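Local atomic coordinates of homoprotocatechuate 2,3-dioxygenase (Brevibacterium fuscum, PDB entry 4Z6M), a protein that probably catalyses iron(II)-dependent extradiol cleavage of the aromatic ring of homoprotocatechuate, using molecular oxygen as co-substrate. Residues K89-A92 and Y93-L97; C229-M232 and G233-I237. The protein carries 1 engineered substitution. All coordinates share one frame; numbering follows the deposited sequence.

Contact 1: residues K89-A92 and Y93-L97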
loop_
_atom_site.group_PDB
_atom_site.type_symbol
_atom_site.label_atom_id
_atom_site.label_comp_id
_atom_site.label_asym_id
_atom_site.label_seq_id
_atom_site.Cartn_x
_atom_site.Cartn_y
_atom_site.Cartn_z
ATOM N N LYS A 89 -15.801 -10.747 40.074
ATOM C CA LYS A 89 -16.184 -12.013 39.441
ATOM C C LYS A 89 -14.964 -12.856 39.116
ATOM O O LYS A 89 -14.970 -14.067 39.319
ATOM C CB LYS A 89 -17.038 -11.792 38.202
ATOM C CG LYS A 89 -18.424 -11.258 38.551
ATOM C CD LYS A 89 -19.130 -10.602 37.395
ATOM C CE LYS A 89 -19.733 -11.616 36.461
ATOM N NZ LYS A 89 -21.217 -11.403 36.403
ATOM N N ALA A 90 -13.907 -12.220 38.618
ATOM C CA ALA A 90 -12.683 -12.960 38.294
ATOM C C ALA A 90 -12.061 -13.601 39.543
ATOM O O ALA A 90 -11.621 -14.757 39.526
ATOM C CB ALA A 90 -11.672 -12.059 37.596
ATOM N N GLU A 91 -12.067 -12.867 40.649
ATOM C CA GLU A 91 -11.512 -13.395 41.890
ATOM C C GLU A 91 -12.303 -14.622 42.359
ATOM O O GLU A 91 -11.724 -15.645 42.688
ATOM C CB GLU A 91 -11.507 -12.311 42.962
ATOM C CG GLU A 91 -10.812 -12.691 44.246
ATOM C CD GLU A 91 -10.645 -11.494 45.170
ATOM O OE1 GLU A 91 -11.573 -10.664 45.244
ATOM O OE2 GLU A 91 -9.598 -11.389 45.820
ATOM N N ALA A 92 -13.632 -14.519 42.369
ATOM C CA ALA A 92 -14.497 -15.635 42.777
ATOM C C ALA A 92 -14.342 -16.843 41.855
ATOM O O ALA A 92 -14.339 -17.984 42.304
ATOM C CB ALA A 92 -15.964 -15.200 42.810
ATOM N N TYR A 93 -14.204 -16.577 40.567
ATOM C CA TYR A 93 -14.082 -17.635 39.566
ATOM C C TYR A 93 -12.792 -18.431 39.775
ATOM O O TYR A 93 -12.812 -19.666 39.861
ATOM C CB TYR A 93 -14.121 -17.008 38.183
ATOM C CG TYR A 93 -14.262 -17.965 37.025
ATOM C CD1 TYR A 93 -15.518 -18.319 36.556
ATOM C CD2 TYR A 93 -13.147 -18.429 36.329
ATOM C CE1 TYR A 93 -15.678 -19.142 35.457
ATOM C CE2 TYR A 93 -13.298 -19.284 35.243
ATOM C CZ TYR A 93 -14.562 -19.619 34.801
ATOM O OH TYR A 93 -14.729 -20.437 33.708
ATOM N N TYR A 94 -11.674 -17.730 39.907
ATOM C CA TYR A 94 -10.398 -18.398 40.077
ATOM C C TYR A 94 -10.231 -19.033 41.464
ATOM O O TYR A 94 -9.573 -20.059 41.587
ATOM C CB TYR A 94 -9.233 -17.471 39.727
ATOM C CG TYR A 94 -9.040 -17.382 38.214
ATOM C CD1 TYR A 94 -8.348 -18.377 37.534
ATOM C CD2 TYR A 94 -9.624 -16.359 37.462
ATOM C CE1 TYR A 94 -8.194 -18.329 36.161
ATOM C CE2 TYR A 94 -9.475 -16.307 36.095
ATOM C CZ TYR A 94 -8.757 -17.278 35.452
ATOM O OH TYR A 94 -8.620 -17.187 34.090
ATOM N N GLN A 95 -10.864 -18.454 42.483
ATOM C CA GLN A 95 -10.884 -19.096 43.796
ATOM C C GLN A 95 -11.658 -20.409 43.735
ATOM O O GLN A 95 -11.227 -21.408 44.311
ATOM C CB GLN A 95 -11.411 -18.141 44.866
ATOM C CG GLN A 95 -10.345 -17.110 45.207
ATOM C CD GLN A 95 -10.810 -16.032 46.173
ATOM O OE1 GLN A 95 -12.014 -15.792 46.352
ATOM N NE2 GLN A 95 -9.847 -15.356 46.790
ATOM N N GLU A 96 -12.761 -20.431 42.987
ATOM C CA GLU A 96 -13.493 -21.680 42.812
ATOM C C GLU A 96 -12.692 -22.739 42.056
ATOM O O GLU A 96 -12.793 -23.929 42.370
ATOM C CB GLU A 96 -14.850 -21.459 42.161
ATOM C CG GLU A 96 -15.679 -22.739 42.169
ATOM C CD GLU A 96 -17.074 -22.587 41.624
ATOM O OE1 GLU A 96 -17.587 -21.442 41.565
ATOM O OE2 GLU A 96 -17.656 -23.648 41.259
ATOM N N LEU A 97 -11.881 -22.312 41.084
ATOM C CA LEU A 97 -10.934 -23.215 40.412
ATOM C C LEU A 97 -9.749 -23.679 41.261
ATOM O O LEU A 97 -8.962 -24.515 40.817
ATOM C CB LEU A 97 -10.376 -22.554 39.147
ATOM C CG LEU A 97 -11.362 -22.321 38.000
ATOM C CD1 LEU A 97 -10.733 -21.457 36.915
ATOM C CD2 LEU A 97 -11.858 -23.650 37.442
#
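E91 and Q95, one helical turn apart, run side by side and point the same way, and they make the looser half of a contact whose other half is pressed into the protein. Their meeting is mild: E91 CG lies 3.8 Å from Q95 NE2, and the carboxylate and amide planes differ by 24°. In E91, CG stands opposite the backbone N (chi1 -173°), whereas Q95 sends CG to the side of its own N (chi1 -75°) and thus back over the previous turn, where it comes within 3.2 Å of E91 O. Each polar end looks elsewhere for its stronger partner, E91 OE1 to a salt bridge with R103 and Q95 NE2 to a weak hydrogen bond with T101 OG1. A92, Q95 and E96 are the exposed residues, with E91 at the border, although the E96 carboxylate is held by the backbone N atoms of V9 and A10.

The tight side gathers round A90 and Y94. The ring of Y94 presents an edge to A90 O, which lies in the ring plane with Y94 CD2 3.3 Å from A90 O, while Y94 N donates a nearly straight hydrogen bond to that same oxygen at 3.0 Å. CD2 of Y93 lies 4.2 Å above one face of the Y94 ring, offset toward its rim. Beyond the helix, A90 meets L116 and F128, Y94 packs on V118 and Y126, and the Y94 hydroxyl is hydrogen-bonded to that of Y169.

Bonds from Y93 N to K89 O and from Q95 N to E91 O, both 2.9 Å, continue the regular i to i+4 pattern. The arrangement is that of an amphipathic alpha-helix laid against a beta-sheet, here helix 84-96 in a domain of the glyoxalase/dioxygenase superfamily.

Contact 2: residues C229-M232 and G233-I237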
loop_
_atom_site.group_PDB
_atom_site.type_symbol
_atom_site.label_atom_id
_atom_site.label_comp_id
_atom_site.label_asym_id
_atom_site.label_seq_id
_atom_site.Cartn_x
_atom_site.Cartn_y
_atom_site.Cartn_z
ATOM N N CYS A 229 10.891 -5.096 8.462
ATOM C CA CYS A 229 11.947 -5.929 7.901
ATOM C C CYS A 229 13.057 -5.116 7.267
ATOM O O CYS A 229 14.246 -5.333 7.538
ATOM C CB CYS A 229 11.358 -6.888 6.853
ATOM S SG CYS A 229 10.131 -8.032 7.463
ATOM N N ASP A 230 12.656 -4.140 6.448
ATOM C CA ASP A 230 13.626 -3.309 5.760
ATOM C C ASP A 230 14.515 -2.543 6.751
ATOM O O ASP A 230 15.732 -2.433 6.540
ATOM C CB ASP A 230 12.920 -2.332 4.835
ATOM C CG ASP A 230 12.279 -2.992 3.620
ATOM O OD1 ASP A 230 12.771 -4.035 3.150
ATOM O OD2 ASP A 230 11.323 -2.370 3.083
ATOM N N LYS A 231 13.901 -2.001 7.800
ATOM C CA LYS A 231 14.612 -1.262 8.822
ATOM C C LYS A 231 15.611 -2.158 9.570
ATOM O O LYS A 231 16.746 -1.757 9.834
ATOM C CB LYS A 231 13.644 -0.596 9.796
ATOM C CG LYS A 231 14.330 0.270 10.833
ATOM C CD LYS A 231 13.325 1.022 11.690
ATOM C CE LYS A 231 13.998 1.998 12.629
ATOM N NZ LYS A 231 13.013 2.703 13.472
ATOM N N MET A 232 15.183 -3.379 9.875
ATOM C CA MET A 232 16.049 -4.307 10.568
ATOM C C MET A 232 17.223 -4.701 9.664
ATOM O O MET A 232 18.360 -4.833 10.158
ATOM C CB MET A 232 15.272 -5.502 11.122
ATOM C CG MET A 232 14.312 -5.094 12.239
ATOM S SD MET A 232 13.276 -6.404 12.864
ATOM C CE MET A 232 14.508 -7.327 13.791
ATOM N N GLY A 233 16.995 -4.827 8.352
ATOM C CA GLY A 233 18.123 -5.005 7.440
ATOM C C GLY A 233 19.081 -3.817 7.492
ATOM O O GLY A 233 20.312 -3.978 7.559
ATOM N N ALA A 234 18.541 -2.599 7.440
ATOM C CA ALA A 234 19.409 -1.418 7.473
ATOM C C ALA A 234 20.205 -1.304 8.759
ATOM O O ALA A 234 21.335 -0.806 8.737
ATOM C CB ALA A 234 18.570 -0.167 7.260
ATOM N N LEU A 235 19.610 -1.717 9.869
ATOM C CA LEU A 235 20.298 -1.730 11.166
ATOM C C LEU A 235 21.212 -2.937 11.317
ATOM O O LEU A 235 21.858 -3.094 12.373
ATOM C CB LEU A 235 19.257 -1.700 12.296
ATOM C CG LEU A 235 18.478 -0.381 12.395
ATOM C CD1 LEU A 235 17.334 -0.508 13.389
ATOM C CD2 LEU A 235 19.376 0.769 12.796
ATOM N N ARG A 236 21.255 -3.809 10.293
ATOM C CA ARG A 236 22.103 -5.008 10.306
ATOM C C ARG A 236 21.776 -5.895 11.500
ATOM O O ARG A 236 22.667 -6.473 12.141
ATOM C CB ARG A 236 23.594 -4.626 10.205
ATOM C CG ARG A 236 23.992 -4.232 8.787
ATOM C CD ARG A 236 24.243 -5.433 7.918
ATOM N NE ARG A 236 24.438 -5.099 6.518
ATOM C CZ ARG A 236 24.685 -6.013 5.588
ATOM N NH1 ARG A 236 24.833 -7.283 5.952
ATOM N NH2 ARG A 236 24.787 -5.685 4.309
ATOM N N ILE A 237 20.469 -6.042 11.738
ATOM C CA ILE A 237 19.934 -6.935 12.771
ATOM C C ILE A 237 18.905 -7.903 12.163
ATOM O O ILE A 237 17.959 -8.331 12.828
ATOM C CB ILE A 237 19.367 -6.172 14.007
ATOM C CG1 ILE A 237 18.261 -5.183 13.601
ATOM C CG2 ILE A 237 20.473 -5.442 14.757
ATOM C CD1 ILE A 237 17.611 -4.505 14.801
#
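M232 and I237 cross at about a right angle where the chain leaves its helix, with M232 CB 3.9 Å from I237 CG1. I237 holds CG1 between its backbone N and carbonyl carbon (chi1 58°), a placement that turns this branch back to M232 and brings it 3.5 Å from M232 O. The methionine bends at its third torsion (chi3 73°), carrying CE to 3.7 Å from I237 O; its side chain also packs on I258 of strand 254-259.

K231 and L235 show the contrasting arrangement. They lie alongside each other, pointing the same way, and touch through K231 CG and L235 CD1 at 4.0 Å. Beyond that point the lysine runs on fully extended, and NZ is hydrogen-bonded to the carbonyl oxygens of D37 and V38.

The backbone bonds accompany this change of direction. L235 N closes a last regular turn on K231 O, but I237 N reaches past that spacing to M232 O, at 2.9 Å and with an N-H...O angle of 168°. R236, at positive phi, makes the reversal, and its N donates to G233 O.

Two other subunits reach this end of the helix. D230 forms a salt bridge with R247 of the second subunit, G233 O accepts a bond from Q291 of that subunit, and A234 packs on M140 of the third. The two backward bonds and the positive phi of R236 make a Schellman motif, accompanied by the M232–I237 apolar contact and here ending helix 222-234 at a subunit interface.

How the contacts relate
Contacts 1 and 2 are two local helical contacts, one within helix 84-96 and one at the C-terminal end of helix 222-234, placed in the two glyoxalase-superfamily ranges of the chain. They lie on opposite sides of the chain's centre, their own centres about 46 Å apart and their nearest atoms about 32 Å apart. The iron(II) site of H155, H214 and E267 belongs to the second range, on strands of the sheet that also includes 254-259, the strand contacted by M232. Neither contact supplies an iron ligand. Their surroundings differ: residues 89-97 meet their own chain alone within the assembly, whereas 229-237 meet two other subunits.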